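Local coordinates for uncharacterized protein (Neisseria meningitidis serogroup B, PDB 3OI8) that binds adenosine in this fragment carrying its paired CBS domains and, as a whole CorC-type protein, probably plays a role in magnesium and cobalt ion transport, at residues 53-58 with 104-109; 11-16 with 28-33; 115-120 with 144-149. All blocks are in the same frame, centred on the assembly; numbering follows the deposited sequence.

Interaction 1. Residues 53-58 with 104-109; sequences LKENDS and HLKSIL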
ATOM      1  N   LEU A  53      10.482  10.026  15.333  1.00 19.05           N
ATOM      2  CA  LEU A  53       9.970  10.502  16.623  1.00 23.55           C
ATOM      3  C   LEU A  53      10.953  10.145  17.728  1.00 22.48           C
ATOM      4  O   LEU A  53      11.550   9.065  17.691  1.00 20.88           O
ATOM      5  CB  LEU A  53       8.623   9.838  16.927  1.00 22.97           C
ATOM      6  CG  LEU A  53       7.535  10.052  15.862  1.00 30.54           C
ATOM      7  CD1 LEU A  53       6.313   9.212  16.194  1.00 27.57           C
ATOM      8  CD2 LEU A  53       7.171  11.526  15.767  1.00 32.71           C
ATOM      9  N   LYS A  54      11.114  11.034  18.710  1.00 25.19           N
ATOM     10  CA  LYS A  54      12.010  10.781  19.836  1.00 21.78           C
ATOM     11  C   LYS A  54      11.293   9.946  20.884  1.00 23.74           C
ATOM     12  O   LYS A  54      10.124  10.167  21.179  1.00 24.99           O
ATOM     13  CB  LYS A  54      12.492  12.078  20.505  1.00 30.86           C
ATOM     14  CG  LYS A  54      12.961  13.190  19.582  1.00 44.24           C
ATOM     15  CD  LYS A  54      13.919  12.712  18.516  1.00 60.66           C
ATOM     16  CE  LYS A  54      14.262  13.871  17.572  1.00 74.70           C
ATOM     17  NZ  LYS A  54      14.703  13.441  16.209  1.00 73.99           N
ATOM     18  N   GLU A  55      12.015   8.980  21.425  1.00 30.24           N
ATOM     19  CA  GLU A  55      11.547   8.064  22.459  1.00 28.69           C
ATOM     20  C   GLU A  55      10.658   8.739  23.509  1.00 30.31           C
ATOM     21  O   GLU A  55       9.568   8.254  23.824  1.00 31.53           O
ATOM     22  CB  GLU A  55      12.797   7.473  23.148  1.00 31.42           C
ATOM     23  CG  GLU A  55      12.582   6.227  23.987  1.00 40.80           C
ATOM     24  CD  GLU A  55      13.898   5.634  24.511  1.00 40.36           C
ATOM     25  OE1 GLU A  55      14.960   6.299  24.409  1.00 36.82           O
ATOM     26  OE2 GLU A  55      13.872   4.490  25.024  1.00 45.04           O
ATOM     27  N   ASN A  56      11.130   9.857  24.059  1.00 23.85           N
ATOM     28  CA  ASN A  56      10.512  10.430  25.258  1.00 25.87           C
ATOM     29  C   ASN A  56       9.644  11.664  24.999  1.00 31.94           C
ATOM     30  O   ASN A  56       9.280  12.387  25.926  1.00 31.34           O
ATOM     31  CB  ASN A  56      11.584  10.750  26.315  1.00 31.81           C
ATOM     32  CG  ASN A  56      12.208   9.498  26.923  1.00 38.11           C
ATOM     33  OD1 ASN A  56      11.564   8.451  27.034  1.00 37.59           O
ATOM     34  ND2 ASN A  56      13.469   9.610  27.335  1.00 44.33           N
ATOM     35  N   ASP A  57       9.311  11.905  23.737  1.00 22.40           N
ATOM     36  CA  ASP A  57       8.535  13.079  23.396  1.00 23.36           C
ATOM     37  C   ASP A  57       7.092  12.973  23.942  1.00 22.52           C
ATOM     38  O   ASP A  57       6.610  11.875  24.215  1.00 24.65           O
ATOM     39  CB  ASP A  57       8.539  13.280  21.880  1.00 26.16           C
ATOM     40  CG  ASP A  57       8.702  14.739  21.498  1.00 42.71           C
ATOM     41  OD1 ASP A  57       8.465  15.621  22.359  1.00 50.57           O
ATOM     42  OD2 ASP A  57       9.073  15.012  20.344  1.00 38.48           O
ATOM     43  N   SER A  58       6.423  14.112  24.106  1.00 23.55           N
ATOM     44  CA  SER A  58       5.060  14.140  24.646  1.00 23.05           C
ATOM     45  C   SER A  58       4.017  13.769  23.587  1.00 22.62           C
ATOM     46  O   SER A  58       4.247  13.902  22.382  1.00 21.07           O
ATOM     47  CB  SER A  58       4.738  15.536  25.177  1.00 25.87           C
ATOM     48  OG  SER A  58       4.567  16.421  24.085  1.00 25.63           O
ATOM     49  N   HIS A 104       1.652   6.086  26.615  1.00 22.56           N
ATOM     50  CA  HIS A 104       2.857   5.330  26.941  1.00 18.65           C
ATOM     51  C   HIS A 104       3.369   4.793  25.614  1.00 21.32           C
ATOM     52  O   HIS A 104       2.855   3.809  25.095  1.00 19.64           O
ATOM     53  CB  HIS A 104       2.541   4.199  27.933  1.00 26.53           C
ATOM     54  CG  HIS A 104       3.742   3.422  28.387  1.00 37.17           C
ATOM     55  ND1 HIS A 104       5.034   3.868  28.202  1.00 43.30           N
ATOM     56  CD2 HIS A 104       3.843   2.234  29.030  1.00 35.76           C
ATOM     57  CE1 HIS A 104       5.879   2.984  28.704  1.00 38.62           C
ATOM     58  NE2 HIS A 104       5.183   1.983  29.211  1.00 42.17           N
ATOM     59  N   LEU A 105       4.366   5.467  25.050  1.00 13.16           N
ATOM     60  CA  LEU A 105       4.778   5.172  23.692  1.00 19.55           C
ATOM     61  C   LEU A 105       5.164   3.698  23.545  1.00 19.84           C
ATOM     62  O   LEU A 105       4.807   3.064  22.552  1.00 20.36           O
ATOM     63  CB  LEU A 105       5.925   6.091  23.255  1.00 22.98           C
ATOM     64  CG  LEU A 105       6.389   5.936  21.798  1.00 25.37           C
ATOM     65  CD1 LEU A 105       5.182   5.877  20.855  1.00 32.69           C
ATOM     66  CD2 LEU A 105       7.331   7.085  21.406  1.00 24.96           C
ATOM     67  N   LYS A 106       5.879   3.153  24.530  1.00 18.03           N
ATOM     68  CA  LYS A 106       6.288   1.740  24.483  1.00 25.09           C
ATOM     69  C   LYS A 106       5.099   0.772  24.438  1.00 26.63           C
ATOM     70  O   LYS A 106       5.237  -0.370  23.985  1.00 21.52           O
ATOM     71  CB  LYS A 106       7.171   1.375  25.675  1.00 33.76           C
ATOM     72  CG  LYS A 106       8.445   2.195  25.800  1.00 52.69           C
ATOM     73  CD  LYS A 106       9.582   1.643  24.956  1.00 58.48           C
ATOM     74  CE  LYS A 106      10.856   2.466  25.175  1.00 61.32           C
ATOM     75  NZ  LYS A 106      11.150   2.650  26.633  1.00 58.95           N
ATOM     76  N   SER A 107       3.938   1.216  24.915  1.00 17.07           N
ATOM     77  CA  SER A 107       2.729   0.377  24.831  1.00 21.62           C
ATOM     78  C   SER A 107       2.221   0.153  23.403  1.00 26.29           C
ATOM     79  O   SER A 107       1.475  -0.800  23.152  1.00 22.78           O
ATOM     80  CB  SER A 107       1.583   0.960  25.678  1.00 16.92           C
ATOM     81  OG  SER A 107       1.933   0.923  27.058  1.00 31.10           O
ATOM     82  N   ILE A 108       2.584   1.037  22.475  1.00 19.19           N
ATOM     83  CA  ILE A 108       2.056   0.938  21.104  1.00 22.92           C
ATOM     84  C   ILE A 108       3.153   0.810  20.048  1.00 23.88           C
ATOM     85  O   ILE A 108       2.870   0.665  18.867  1.00 23.19           O
ATOM     86  CB  ILE A 108       1.115   2.137  20.714  1.00 26.74           C
ATOM     87  CG1 ILE A 108       1.856   3.474  20.807  1.00 21.02           C
ATOM     88  CG2 ILE A 108      -0.187   2.157  21.554  1.00 17.85           C
ATOM     89  CD1 ILE A 108       1.005   4.668  20.392  1.00 20.52           C
ATOM     90  N   LEU A 109       4.405   0.881  20.478  1.00 22.51           N
ATOM     91  CA  LEU A 109       5.527   0.789  19.558  1.00 22.67           C
ATOM     92  C   LEU A 109       5.637  -0.620  18.993  1.00 30.86           C
ATOM     93  O   LEU A 109       5.589  -1.606  19.734  1.00 25.87           O
ATOM     94  CB  LEU A 109       6.822   1.122  20.300  1.00 26.24           C
ATOM     95  CG  LEU A 109       8.073   1.331  19.462  1.00 28.97           C
ATOM     96  CD1 LEU A 109       7.902   2.595  18.639  1.00 29.85           C
ATOM     97  CD2 LEU A 109       9.282   1.431  20.377  1.00 31.38           C
TER
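L105 makes a van der Waals contact with the turn that follows strand 53-54, laying its CD2 methyl against backbone carbonyl oxygens. The methyl comes to 3.5 Å from the carbonyl oxygen of E55 and more loosely to that of K54. CG stands anti to the backbone N (chi1 -176°), which carries the branch across to the turn from the short helix 105-108, whose own hydrogen bonding is poor. Leucine suits the place because the side chain also touches V76, L88 and I62, so that one residue serves both the turn and the apolar interior beside it.

The charged part lies nearer the surface. E55 is extended beyond CG, and its carboxylate meets the end of K106, whose chain bends at chi2 and again at chi4 to bring the ammonium round. The resulting salt bridge is long, 3.7 Å from E55 OE2 to K106 NZ. CE of K106 is, at 3.6 Å, marginally nearer to E55 OE2, so the charges attract from a distance more than they bond. Two long, flexible side chains of opposite charge suit this solvent-facing edge, where K106 is exposed.

Backbone and capping bonds shape the turn itself. K54 to D57 form a type I beta turn, closed by D57 N to K54 O at 3.2 Å. D57 OD1 then accepts the backbone N of S58, 3.1 Å away on the anti side of the carboxylate and bent to 136°, and also pairs with R61. S58 is the N-cap of helix 59-69, its small hydroxyl bonding to the backbone N of R61.

The whole is a strand-turn-helix connection of the first CBS domain, strand 53-54 turning into helix 59-69, against which packs a short helix from the sequence of the second.

Interaction 2. Residues 11-16 with 28-33; sequences LLRQAH and RLEKVL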
ATOM      1  N   LEU A  11      10.734 -10.444 -27.109  1.00 47.45           N
ATOM      2  CA  LEU A  11       9.758 -11.523 -27.039  1.00 46.80           C
ATOM      3  C   LEU A  11       8.369 -10.974 -26.683  1.00 45.05           C
ATOM      4  O   LEU A  11       7.375 -11.289 -27.327  1.00 49.01           O
ATOM      5  CB  LEU A  11      10.205 -12.509 -25.963  1.00 64.70           C
ATOM      6  CG  LEU A  11       9.331 -13.723 -25.683  1.00 74.16           C
ATOM      7  CD1 LEU A  11       9.834 -14.871 -26.528  1.00 74.06           C
ATOM      8  CD2 LEU A  11       9.373 -14.077 -24.198  1.00 67.73           C
ATOM      9  N   LEU A  12       8.315 -10.130 -25.659  1.00 40.50           N
ATOM     10  CA  LEU A  12       7.044  -9.578 -25.209  1.00 43.06           C
ATOM     11  C   LEU A  12       6.471  -8.527 -26.164  1.00 44.67           C
ATOM     12  O   LEU A  12       5.262  -8.507 -26.413  1.00 42.39           O
ATOM     13  CB  LEU A  12       7.186  -8.999 -23.811  1.00 29.45           C
ATOM     14  CG  LEU A  12       7.545 -10.041 -22.746  1.00 38.27           C
ATOM     15  CD1 LEU A  12       7.968  -9.355 -21.463  1.00 39.09           C
ATOM     16  CD2 LEU A  12       6.409 -11.031 -22.505  1.00 33.75           C
ATOM     17  N   ARG A  13       7.334  -7.647 -26.672  1.00 43.57           N
ATOM     18  CA  ARG A  13       6.906  -6.648 -27.643  1.00 44.02           C
ATOM     19  C   ARG A  13       6.354  -7.348 -28.874  1.00 49.65           C
ATOM     20  O   ARG A  13       5.411  -6.861 -29.516  1.00 47.71           O
ATOM     21  CB  ARG A  13       8.057  -5.720 -28.021  1.00 48.56           C
ATOM     22  CG  ARG A  13       8.002  -4.406 -27.282  1.00 50.75           C
ATOM     23  CD  ARG A  13       9.364  -3.786 -27.109  1.00 52.52           C
ATOM     24  NE  ARG A  13       9.381  -2.949 -25.912  1.00 61.55           N
ATOM     25  CZ  ARG A  13      10.389  -2.159 -25.559  1.00 65.19           C
ATOM     26  NH1 ARG A  13      11.474  -2.087 -26.321  1.00 60.41           N
ATOM     27  NH2 ARG A  13      10.307  -1.436 -24.447  1.00 62.00           N
ATOM     28  N   GLN A  14       6.931  -8.506 -29.178  1.00 50.15           N
ATOM     29  CA  GLN A  14       6.464  -9.327 -30.290  1.00 51.49           C
ATOM     30  C   GLN A  14       5.041  -9.822 -30.045  1.00 47.09           C
ATOM     31  O   GLN A  14       4.176  -9.704 -30.915  1.00 56.43           O
ATOM     32  CB  GLN A  14       7.396 -10.521 -30.508  1.00 66.39           C
ATOM     33  CG  GLN A  14       7.059 -11.349 -31.740  1.00 82.88           C
ATOM     34  CD  GLN A  14       7.195 -12.844 -31.504  1.00 90.10           C
ATOM     35  OE1 GLN A  14       6.349 -13.461 -30.852  1.00 94.68           O
ATOM     36  NE2 GLN A  14       8.260 -13.435 -32.041  1.00 86.25           N
ATOM     37  N   ALA A  15       4.791 -10.377 -28.859  1.00 44.76           N
ATOM     38  CA  ALA A  15       3.468 -10.927 -28.558  1.00 44.15           C
ATOM     39  C   ALA A  15       2.410  -9.830 -28.634  1.00 47.52           C
ATOM     40  O   ALA A  15       1.332 -10.026 -29.209  1.00 47.26           O
ATOM     41  CB  ALA A  15       3.460 -11.600 -27.198  1.00 44.40           C
ATOM     42  N   HIS A  16       2.731  -8.664 -28.074  1.00 39.47           N
ATOM     43  CA  HIS A  16       1.833  -7.518 -28.166  1.00 48.76           C
ATOM     44  C   HIS A  16       1.480  -7.152 -29.608  1.00 54.80           C
ATOM     45  O   HIS A  16       0.320  -6.897 -29.909  1.00 56.94           O
ATOM     46  CB  HIS A  16       2.402  -6.289 -27.473  1.00 53.32           C
ATOM     47  CG  HIS A  16       1.672  -5.029 -27.816  1.00 62.81           C
ATOM     48  ND1 HIS A  16       0.327  -4.860 -27.568  1.00 64.59           N
ATOM     49  CD2 HIS A  16       2.093  -3.883 -28.404  1.00 65.77           C
ATOM     50  CE1 HIS A  16      -0.047  -3.661 -27.978  1.00 65.83           C
ATOM     51  NE2 HIS A  16       1.006  -3.048 -28.489  1.00 65.60           N
ATOM     52  N   ARG A  28       2.679  -3.245 -18.278  1.00 31.51           N
ATOM     53  CA  ARG A  28       2.732  -3.807 -16.936  1.00 34.78           C
ATOM     54  C   ARG A  28       3.865  -4.834 -16.853  1.00 39.00           C
ATOM     55  O   ARG A  28       4.614  -4.864 -15.875  1.00 39.38           O
ATOM     56  CB  ARG A  28       1.387  -4.427 -16.572  1.00 42.02           C
ATOM     57  CG  ARG A  28       1.154  -4.592 -15.087  1.00 50.15           C
ATOM     58  CD  ARG A  28      -0.243  -5.153 -14.798  1.00 49.48           C
ATOM     59  NE  ARG A  28      -0.266  -5.822 -13.501  1.00 48.73           N
ATOM     60  CZ  ARG A  28      -1.294  -6.507 -13.015  1.00 43.76           C
ATOM     61  NH1 ARG A  28      -1.184  -7.081 -11.826  1.00 35.21           N
ATOM     62  NH2 ARG A  28      -2.425  -6.627 -13.709  1.00 56.18           N
ATOM     63  N   LEU A  29       3.998  -5.660 -17.891  1.00 38.07           N
ATOM     64  CA  LEU A  29       5.065  -6.662 -17.944  1.00 29.12           C
ATOM     65  C   LEU A  29       6.446  -6.030 -17.975  1.00 34.19           C
ATOM     66  O   LEU A  29       7.354  -6.501 -17.286  1.00 31.83           O
ATOM     67  CB  LEU A  29       4.893  -7.614 -19.145  1.00 26.04           C
ATOM     68  CG  LEU A  29       3.696  -8.566 -19.102  1.00 33.94           C
ATOM     69  CD1 LEU A  29       3.591  -9.362 -20.404  1.00 35.48           C
ATOM     70  CD2 LEU A  29       3.793  -9.513 -17.929  1.00 33.91           C
ATOM     71  N   GLU A  30       6.623  -4.980 -18.781  1.00 31.00           N
ATOM     72  CA  GLU A  30       7.919  -4.294 -18.846  1.00 30.20           C
ATOM     73  C   GLU A  30       8.263  -3.641 -17.509  1.00 32.47           C
ATOM     74  O   GLU A  30       9.431  -3.584 -17.108  1.00 30.90           O
ATOM     75  CB  GLU A  30       7.924  -3.221 -19.936  1.00 38.34           C
ATOM     76  CG  GLU A  30       7.722  -3.749 -21.345  1.00 47.76           C
ATOM     77  CD  GLU A  30       7.917  -2.675 -22.398  1.00 63.56           C
ATOM     78  OE1 GLU A  30       8.601  -1.670 -22.105  1.00 72.26           O
ATOM     79  OE2 GLU A  30       7.392  -2.835 -23.520  1.00 68.37           O
ATOM     80  N   LYS A  31       7.245  -3.119 -16.832  1.00 25.96           N
ATOM     81  CA  LYS A  31       7.466  -2.501 -15.524  1.00 37.21           C
ATOM     82  C   LYS A  31       7.981  -3.544 -14.526  1.00 28.98           C
ATOM     83  O   LYS A  31       8.913  -3.286 -13.772  1.00 28.27           O
ATOM     84  CB  LYS A  31       6.183  -1.840 -15.011  1.00 41.06           C
ATOM     85  CG  LYS A  31       6.408  -0.891 -13.848  1.00 56.26           C
ATOM     86  CD  LYS A  31       5.101  -0.272 -13.357  1.00 69.00           C
ATOM     87  CE  LYS A  31       5.343   0.730 -12.226  1.00 74.60           C
ATOM     88  NZ  LYS A  31       6.099   0.131 -11.084  1.00 75.57           N
ATOM     89  N   VAL A  32       7.381  -4.734 -14.546  1.00 33.37           N
ATOM     90  CA  VAL A  32       7.820  -5.822 -13.676  1.00 32.01           C
ATOM     91  C   VAL A  32       9.261  -6.192 -13.973  1.00 28.48           C
ATOM     92  O   VAL A  32      10.063  -6.420 -13.069  1.00 26.11           O
ATOM     93  CB  VAL A  32       6.945  -7.069 -13.843  1.00 34.85           C
ATOM     94  CG1 VAL A  32       7.661  -8.290 -13.269  1.00 29.12           C
ATOM     95  CG2 VAL A  32       5.596  -6.852 -13.168  1.00 36.43           C
ATOM     96  N   LEU A  33       9.585  -6.231 -15.255  1.00 26.62           N
ATOM     97  CA  LEU A  33      10.934  -6.536 -15.691  1.00 36.23           C
ATOM     98  C   LEU A  33      11.948  -5.530 -15.176  1.00 33.91           C
ATOM     99  O   LEU A  33      13.033  -5.909 -14.736  1.00 34.01           O
ATOM    100  CB  LEU A  33      10.991  -6.561 -17.210  1.00 35.05           C
ATOM    101  CG  LEU A  33      11.027  -7.971 -17.782  1.00 43.93           C
ATOM    102  CD1 LEU A  33      11.024  -7.902 -19.299  1.00 42.63           C
ATOM    103  CD2 LEU A  33      12.257  -8.680 -17.272  1.00 41.02           C
TER
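L12 faces L29 and L33 across an antiparallel helical hairpin, formed by helices 5-17 and 23-35 in the protein's N-terminal region. The segment axes lie 11.0 Å apart at 172°. A chi1 of -63° points the L12 branch at the facing helix, and the fork at CG then splits its two methyls between different partners. The L12 and L29 side chains cross at about a right angle, L12 CD2 lying 3.9 Å from L29 CD1, whereas L12 CD1 meets L33 tip to tip, 4.0 Å from L33 CD1. A branched leucine is well fitted to this double role, and F21 of the connecting loop also packs on L12 and L29. L29 and V32 in turn pack against V32 and L29 of the second subunit, so the hairpin takes part in the dimer.

On another flank R13 and E30 cross roughly perpendicularly, opposite charges on long chains that span the gap. The guanidinium grips side-on, one nitrogen to each carboxylate oxygen: NE reaches E30 OE2 at 3.1 Å, and NH2 reaches E30 OE1 at 2.9 Å. Both oxygens lie near the guanidinium plane, yet that plane is turned 58° from the carboxylate, so each N-H arrives from above the carboxylate plane.

Interaction 3. Residues 115-120 with 144-149; sequences VPEGKS and GTSGLV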
ATOM      1  N   VAL A 115      16.620  -4.278   6.935  1.00 24.46           N
ATOM      2  CA  VAL A 115      17.069  -4.875   5.670  1.00 27.67           C
ATOM      3  C   VAL A 115      18.314  -4.149   5.174  1.00 23.84           C
ATOM      4  O   VAL A 115      18.468  -2.953   5.436  1.00 24.37           O
ATOM      5  CB  VAL A 115      15.994  -4.773   4.570  1.00 21.17           C
ATOM      6  CG1 VAL A 115      14.733  -5.569   4.948  1.00 19.37           C
ATOM      7  CG2 VAL A 115      15.646  -3.312   4.301  1.00 25.47           C
ATOM      8  N   PRO A 116      19.195  -4.863   4.439  1.00 25.67           N
ATOM      9  CA  PRO A 116      20.394  -4.265   3.817  1.00 27.12           C
ATOM     10  C   PRO A 116      20.050  -3.553   2.515  1.00 24.51           C
ATOM     11  O   PRO A 116      18.999  -3.819   1.928  1.00 21.10           O
ATOM     12  CB  PRO A 116      21.284  -5.473   3.499  1.00 30.74           C
ATOM     13  CG  PRO A 116      20.399  -6.710   3.676  1.00 36.92           C
ATOM     14  CD  PRO A 116      19.010  -6.272   4.055  1.00 31.60           C
ATOM     15  N   GLU A 117      20.932  -2.669   2.064  1.00 23.64           N
ATOM     16  CA  GLU A 117      20.676  -1.850   0.880  1.00 30.39           C
ATOM     17  C   GLU A 117      20.641  -2.683  -0.399  1.00 31.70           C
ATOM     18  O   GLU A 117      20.052  -2.274  -1.407  1.00 28.55           O
ATOM     19  CB  GLU A 117      21.767  -0.775   0.734  1.00 34.67           C
ATOM     20  CG  GLU A 117      21.913   0.186   1.907  1.00 35.15           C
ATOM     21  CD  GLU A 117      23.038   1.204   1.696  1.00 45.14           C
ATOM     22  OE1 GLU A 117      23.577   1.271   0.567  1.00 51.44           O
ATOM     23  OE2 GLU A 117      23.381   1.931   2.656  1.00 35.06           O
ATOM     24  N   GLY A 118      21.290  -3.844  -0.361  1.00 25.50           N
ATOM     25  CA  GLY A 118      21.457  -4.663  -1.557  1.00 25.79           C
ATOM     26  C   GLY A 118      20.284  -5.598  -1.815  1.00 33.49           C
ATOM     27  O   GLY A 118      20.224  -6.270  -2.832  1.00 29.94           O
ATOM     28  N   LYS A 119      19.338  -5.642  -0.888  1.00 30.11           N
ATOM     29  CA  LYS A 119      18.200  -6.536  -1.030  1.00 29.77           C
ATOM     30  C   LYS A 119      17.328  -6.179  -2.247  1.00 23.02           C
ATOM     31  O   LYS A 119      17.039  -5.006  -2.495  1.00 25.67           O
ATOM     32  CB  LYS A 119      17.375  -6.528   0.255  1.00 25.72           C
ATOM     33  CG  LYS A 119      16.165  -7.450   0.196  1.00 33.00           C
ATOM     34  CD  LYS A 119      15.263  -7.197   1.374  1.00 25.44           C
ATOM     35  CE  LYS A 119      15.441  -8.259   2.419  1.00 36.86           C
ATOM     36  NZ  LYS A 119      14.860  -9.548   1.982  1.00 30.01           N
ATOM     37  N   SER A 120      16.909  -7.188  -3.008  1.00 27.59           N
ATOM     38  CA  SER A 120      16.082  -6.931  -4.189  1.00 26.40           C
ATOM     39  C   SER A 120      14.709  -6.410  -3.788  1.00 25.25           C
ATOM     40  O   SER A 120      14.135  -6.863  -2.802  1.00 18.99           O
ATOM     41  CB  SER A 120      15.927  -8.202  -5.036  1.00 34.31           C
ATOM     42  OG  SER A 120      14.930  -9.055  -4.501  1.00 37.88           O
ATOM     43  N   GLY A 144      24.986   0.606  11.016  1.00 38.67           N
ATOM     44  CA  GLY A 144      24.358   1.910  11.134  1.00 25.98           C
ATOM     45  C   GLY A 144      23.124   2.018  10.252  1.00 30.94           C
ATOM     46  O   GLY A 144      22.934   1.221   9.336  1.00 29.91           O
ATOM     47  N   THR A 145      22.288   3.012  10.532  1.00 25.41           N
ATOM     48  CA  THR A 145      21.081   3.270   9.754  1.00 29.50           C
ATOM     49  C   THR A 145      21.427   3.974   8.446  1.00 31.42           C
ATOM     50  O   THR A 145      22.084   5.016   8.463  1.00 28.30           O
ATOM     51  CB  THR A 145      20.128   4.182  10.564  1.00 21.96           C
ATOM     52  OG1 THR A 145      19.690   3.485  11.731  1.00 26.24           O
ATOM     53  CG2 THR A 145      18.940   4.595   9.751  1.00 21.57           C
ATOM     54  N   SER A 146      21.006   3.403   7.316  1.00 20.28           N
ATOM     55  CA  SER A 146      21.219   4.021   6.003  1.00 28.12           C
ATOM     56  C   SER A 146      19.988   4.808   5.583  1.00 26.13           C
ATOM     57  O   SER A 146      20.083   5.778   4.844  1.00 25.78           O
ATOM     58  CB  SER A 146      21.501   2.962   4.928  1.00 37.64           C
ATOM     59  OG  SER A 146      22.615   2.169   5.269  1.00 52.77           O
ATOM     60  N   GLY A 147      18.823   4.362   6.033  1.00 21.96           N
ATOM     61  CA  GLY A 147      17.589   5.057   5.727  1.00 21.75           C
ATOM     62  C   GLY A 147      16.405   4.156   6.017  1.00 23.36           C
ATOM     63  O   GLY A 147      16.485   3.263   6.859  1.00 17.44           O
ATOM     64  N   LEU A 148      15.301   4.396   5.329  1.00 11.35           N
ATOM     65  CA  LEU A 148      14.110   3.572   5.509  1.00 14.69           C
ATOM     66  C   LEU A 148      13.511   3.330   4.126  1.00 19.71           C
ATOM     67  O   LEU A 148      13.871   4.023   3.158  1.00 21.54           O
ATOM     68  CB  LEU A 148      13.107   4.249   6.465  1.00 19.00           C
ATOM     69  CG  LEU A 148      12.439   5.571   6.064  1.00 23.94           C
ATOM     70  CD1 LEU A 148      11.325   5.357   5.041  1.00 24.70           C
ATOM     71  CD2 LEU A 148      11.861   6.286   7.304  1.00 20.76           C
ATOM     72  N   VAL A 149      12.645   2.331   4.023  1.00 20.02           N
ATOM     73  CA  VAL A 149      11.983   2.025   2.756  1.00 16.22           C
ATOM     74  C   VAL A 149      10.544   1.608   3.040  1.00 19.15           C
ATOM     75  O   VAL A 149      10.270   0.934   4.055  1.00 19.29           O
ATOM     76  CB  VAL A 149      12.777   0.964   1.909  1.00 24.30           C
ATOM     77  CG1 VAL A 149      12.998  -0.323   2.687  1.00 18.88           C
ATOM     78  CG2 VAL A 149      12.085   0.696   0.557  1.00 19.54           C
TER
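S146 OG donates a short hydrogen bond to E117, 2.7 Å from OE2, and this is the polar half of the contact. The bond uses the anti lone pair of OE2, the one turned away from the other carboxylate oxygen. E117 is extended beyond CG, long enough to cross from the turn to the strand, while the short serine keeps its hydroxyl close to its own backbone. The apolar half is lighter: CG2 of V115 rests 4.3 Å from CG1 of V149, two beta-branched residues suited to a sheet interior.

A second shell sets these groups in place. OE1 of E117 forms a salt bridge with NE of R41, so both oxygens of the carboxylate are engaged and its rotation is probably fixed; the positive partner would favour the charged form. E117, which sits in the type I turn P116-K119, is also bonded through its backbone to R41. On the other strand S146 and G147 both face V138 in a classic beta bulge. The backbone angles of G147, phi 164° and psi -154°, suit glycine, which has no CB to meet the carbonyl of S146.

Strand 135-139 lies between the two partners, parallel to 114-116 and antiparallel to 145-150, and V138 touches E117, S146 and V149 alike. The contact therefore spans this intervening strand, with S120 capping helix 121-130 at one end and L148 touching adenosine from the other strand.

Overall arrangement
The three contacts follow one another along the chain without nesting: interaction 2 in the N-terminal hairpin, interaction 1 between parts of the two CBS domains, interaction 3 within the second. Interactions 1 and 2 lie on opposite sides of the chain's centre, their centres 47 Å apart. Interaction 3 is between them in space, its nearest atoms about 9 Å from interaction 1 and about 10 Å from interaction 2. It is also the one that belongs to the adenosine pocket, through L148, with the side chain of V149 about 8 Å from the nucleoside. The side chain of K54 in interaction 1 is about 11 Å from adenosine, whereas interaction 2 is remote from the binding residues.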